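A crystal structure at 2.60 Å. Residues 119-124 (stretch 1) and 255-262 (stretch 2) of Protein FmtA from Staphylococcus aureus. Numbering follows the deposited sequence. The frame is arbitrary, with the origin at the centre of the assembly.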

# COMPACT_ATOMS: atom_id res chain seq x y z
N PRO A 119 6.52 8.54 22.56
CA PRO A 119 7.59 7.52 22.57
C PRO A 119 7.14 6.18 23.15
O PRO A 119 7.74 5.15 22.84
CB PRO A 119 8.67 8.16 23.43
CG PRO A 119 8.48 9.63 23.25
CD PRO A 119 6.98 9.81 23.14
N ASN A 120 6.10 6.19 23.97
CA ASN A 120 5.53 4.96 24.53
C ASN A 120 4.71 4.14 23.53
O ASN A 120 4.49 2.94 23.76
CB ASN A 120 4.67 5.27 25.76
CG ASN A 120 5.44 5.10 27.05
OD1 ASN A 120 5.86 6.08 27.66
ND2 ASN A 120 5.65 3.85 27.44
N THR A 121 4.26 4.76 22.45
CA THR A 121 3.48 4.07 21.43
C THR A 121 4.26 2.90 20.82
O THR A 121 5.40 3.06 20.37
CB THR A 121 3.08 5.01 20.29
OG1 THR A 121 2.41 6.15 20.83
CG2 THR A 121 2.16 4.30 19.31
N MET A 122 3.62 1.73 20.82
CA MET A 122 4.19 0.51 20.27
C MET A 122 3.50 0.19 18.95
O MET A 122 2.27 0.18 18.88
CB MET A 122 4.01 -0.64 21.25
CG MET A 122 4.70 -0.41 22.58
SD MET A 122 4.07 -1.40 23.94
CE MET A 122 4.72 -3.03 23.55
N PHE A 123 4.29 -0.07 17.92
CA PHE A 123 3.77 -0.30 16.57
C PHE A 123 3.93 -1.75 16.16
O PHE A 123 4.90 -2.40 16.53
CB PHE A 123 4.50 0.58 15.56
CG PHE A 123 4.32 2.04 15.80
CD1 PHE A 123 5.06 2.70 16.77
CD2 PHE A 123 3.39 2.77 15.08
CE1 PHE A 123 4.89 4.04 17.00
CE2 PHE A 123 3.21 4.11 15.31
CZ PHE A 123 3.96 4.76 16.27
N LEU A 124 2.96 -2.26 15.41
CA LEU A 124 3.03 -3.58 14.82
C LEU A 124 4.22 -3.63 13.86
O LEU A 124 4.22 -2.99 12.82
CB LEU A 124 1.73 -3.89 14.07
CG LEU A 124 1.59 -5.22 13.34
CD1 LEU A 124 1.86 -6.38 14.29
CD2 LEU A 124 0.20 -5.33 12.73
N PRO A 255 -0.86 -5.48 29.86
CA PRO A 255 -0.31 -4.22 30.36
C PRO A 255 0.09 -3.23 29.26
O PRO A 255 0.29 -2.06 29.57
CB PRO A 255 0.92 -4.64 31.16
CG PRO A 255 0.83 -6.12 31.32
CD PRO A 255 0.04 -6.61 30.15
N PHE A 256 0.22 -3.70 28.02
CA PHE A 256 0.66 -2.86 26.91
C PHE A 256 -0.47 -2.38 26.01
O PHE A 256 -0.22 -1.60 25.11
CB PHE A 256 1.69 -3.62 26.05
CG PHE A 256 2.84 -4.18 26.83
CD1 PHE A 256 3.99 -3.43 27.03
CD2 PHE A 256 2.77 -5.46 27.37
CE1 PHE A 256 5.05 -3.95 27.76
CE2 PHE A 256 3.83 -5.98 28.10
CZ PHE A 256 4.97 -5.22 28.30
N LYS A 257 -1.70 -2.84 26.23
CA LYS A 257 -2.84 -2.48 25.36
C LYS A 257 -3.05 -0.98 25.20
O LYS A 257 -3.40 -0.49 24.12
CB LYS A 257 -4.14 -3.13 25.86
CG LYS A 257 -4.25 -4.61 25.53
CD LYS A 257 -5.63 -5.16 25.85
CE LYS A 257 -5.65 -6.67 25.71
NZ LYS A 257 -5.38 -7.13 24.32
N LYS A 258 -2.81 -0.25 26.28
CA LYS A 258 -2.85 1.22 26.31
C LYS A 258 -2.02 1.87 25.20
O LYS A 258 -2.37 2.93 24.70
CB LYS A 258 -2.31 1.69 27.66
CG LYS A 258 -2.87 2.99 28.20
CD LYS A 258 -2.27 3.31 29.57
CE LYS A 258 -2.41 2.14 30.55
NZ LYS A 258 -2.16 2.51 31.97
N TYR A 259 -0.90 1.24 24.84
CA TYR A 259 0.09 1.84 23.96
C TYR A 259 0.15 1.22 22.55
O TYR A 259 0.93 1.66 21.70
CB TYR A 259 1.47 1.77 24.63
CG TYR A 259 1.56 2.58 25.92
CD1 TYR A 259 1.28 3.95 25.92
CD2 TYR A 259 1.93 1.99 27.13
CE1 TYR A 259 1.36 4.70 27.09
CE2 TYR A 259 2.01 2.74 28.30
CZ TYR A 259 1.72 4.09 28.27
OH TYR A 259 1.80 4.86 29.41
N LEU A 260 -0.70 0.22 22.28
CA LEU A 260 -0.67 -0.46 20.99
C LEU A 260 -1.32 0.40 19.91
O LEU A 260 -2.51 0.70 19.99
CB LEU A 260 -1.35 -1.84 21.09
CG LEU A 260 -0.49 -3.08 21.41
CD1 LEU A 260 0.64 -2.85 22.41
CD2 LEU A 260 -1.40 -4.22 21.87
N ALA A 261 -0.54 0.77 18.91
CA ALA A 261 -1.00 1.66 17.85
C ALA A 261 -2.00 0.99 16.92
O ALA A 261 -1.96 -0.21 16.69
CB ALA A 261 0.19 2.17 17.04
N LYS A 262 -2.89 1.81 16.37
CA LYS A 262 -3.85 1.37 15.37
C LYS A 262 -3.32 1.79 14.00
O LYS A 262 -2.81 2.90 13.85
CB LYS A 262 -5.22 2.01 15.62
CG LYS A 262 -5.76 1.74 17.02
CD LYS A 262 -7.05 2.51 17.31
CE LYS A 262 -8.27 1.85 16.69
NZ LYS A 262 -9.52 2.62 16.98

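Two backbone hydrogen bonds, both formed by Met122, fasten the stretches to each other. Met122 N donates to Tyr259 O over 2.8 Å with an N-H...O angle of 172°, and Ala261 N donates to Met122 O over 2.9 Å at 168°. Both are short and nearly straight. Because the NH and the carbonyl of Met122 are directed to the residues before and after Leu260, the pair makes a single beta bridge between Met122 and Leu260, whose CA atoms lie 5.0 Å apart. Tyr259 O also receives a CA-H...O contact from Thr121, with Thr121 CA 3.5 Å from Tyr259 O, so one carbonyl serves two neighbouring groups of stretch 1. Within stretch 2, a hydrogen bond from Tyr259 N to Phe256 O (2.9 Å) closes a turn that brings Phe256 and Tyr259 to the same contact, and a weak one links Leu260 N to Lys257 O (3.3 Å).

Around this bridge the contact is made by side chains. Met122 has the largest area covered, and its long, flexible, unbranched chain suits a place among several apolar neighbours. With chi1 m, chi2 t and chi3 p, it brings Met122 SD to 4.0 Å from Leu260 CD1 and 4.2 Å from Tyr259 CB, while its methyl Met122 CE reaches 3.6 Å from Phe256 CD1. Met122 SD lies obliquely to the Phe256 ring, 4.9 Å from its centroid. Leu260 CB points away from stretch 1, but the end of the side chain comes back near enough to meet the sulfur.

Tyr259 contributes the most buried area from stretch 2. Its CB points toward stretch 1, and with chi1 m its ring offers a face to Asn120, whose CB sits 3.8 Å from the ring centroid and 22° off the normal, a CH-pi contact. The Asn120 amide, hydrogen-bonded elsewhere in the structure, also lies along the ring, with Asn120 ND2 3.9 Å from Tyr259 CE2.

Beyond the bridge, Ala261 points its methyl toward stretch 1. Ala261 CB lies 3.7 Å from Thr121 CG2 and 3.8 Å from Phe123 CD2, and makes an off-centre CH-pi contact with the Phe123 ring, 4.3 Å from CB to the centroid. A single methyl thus meets both a threonine methyl and an aromatic ring, although Phe123 CB itself points away. In all, 388 Å² is buried, with Lys257, Lys258 and Lys262 taking no part in the contact.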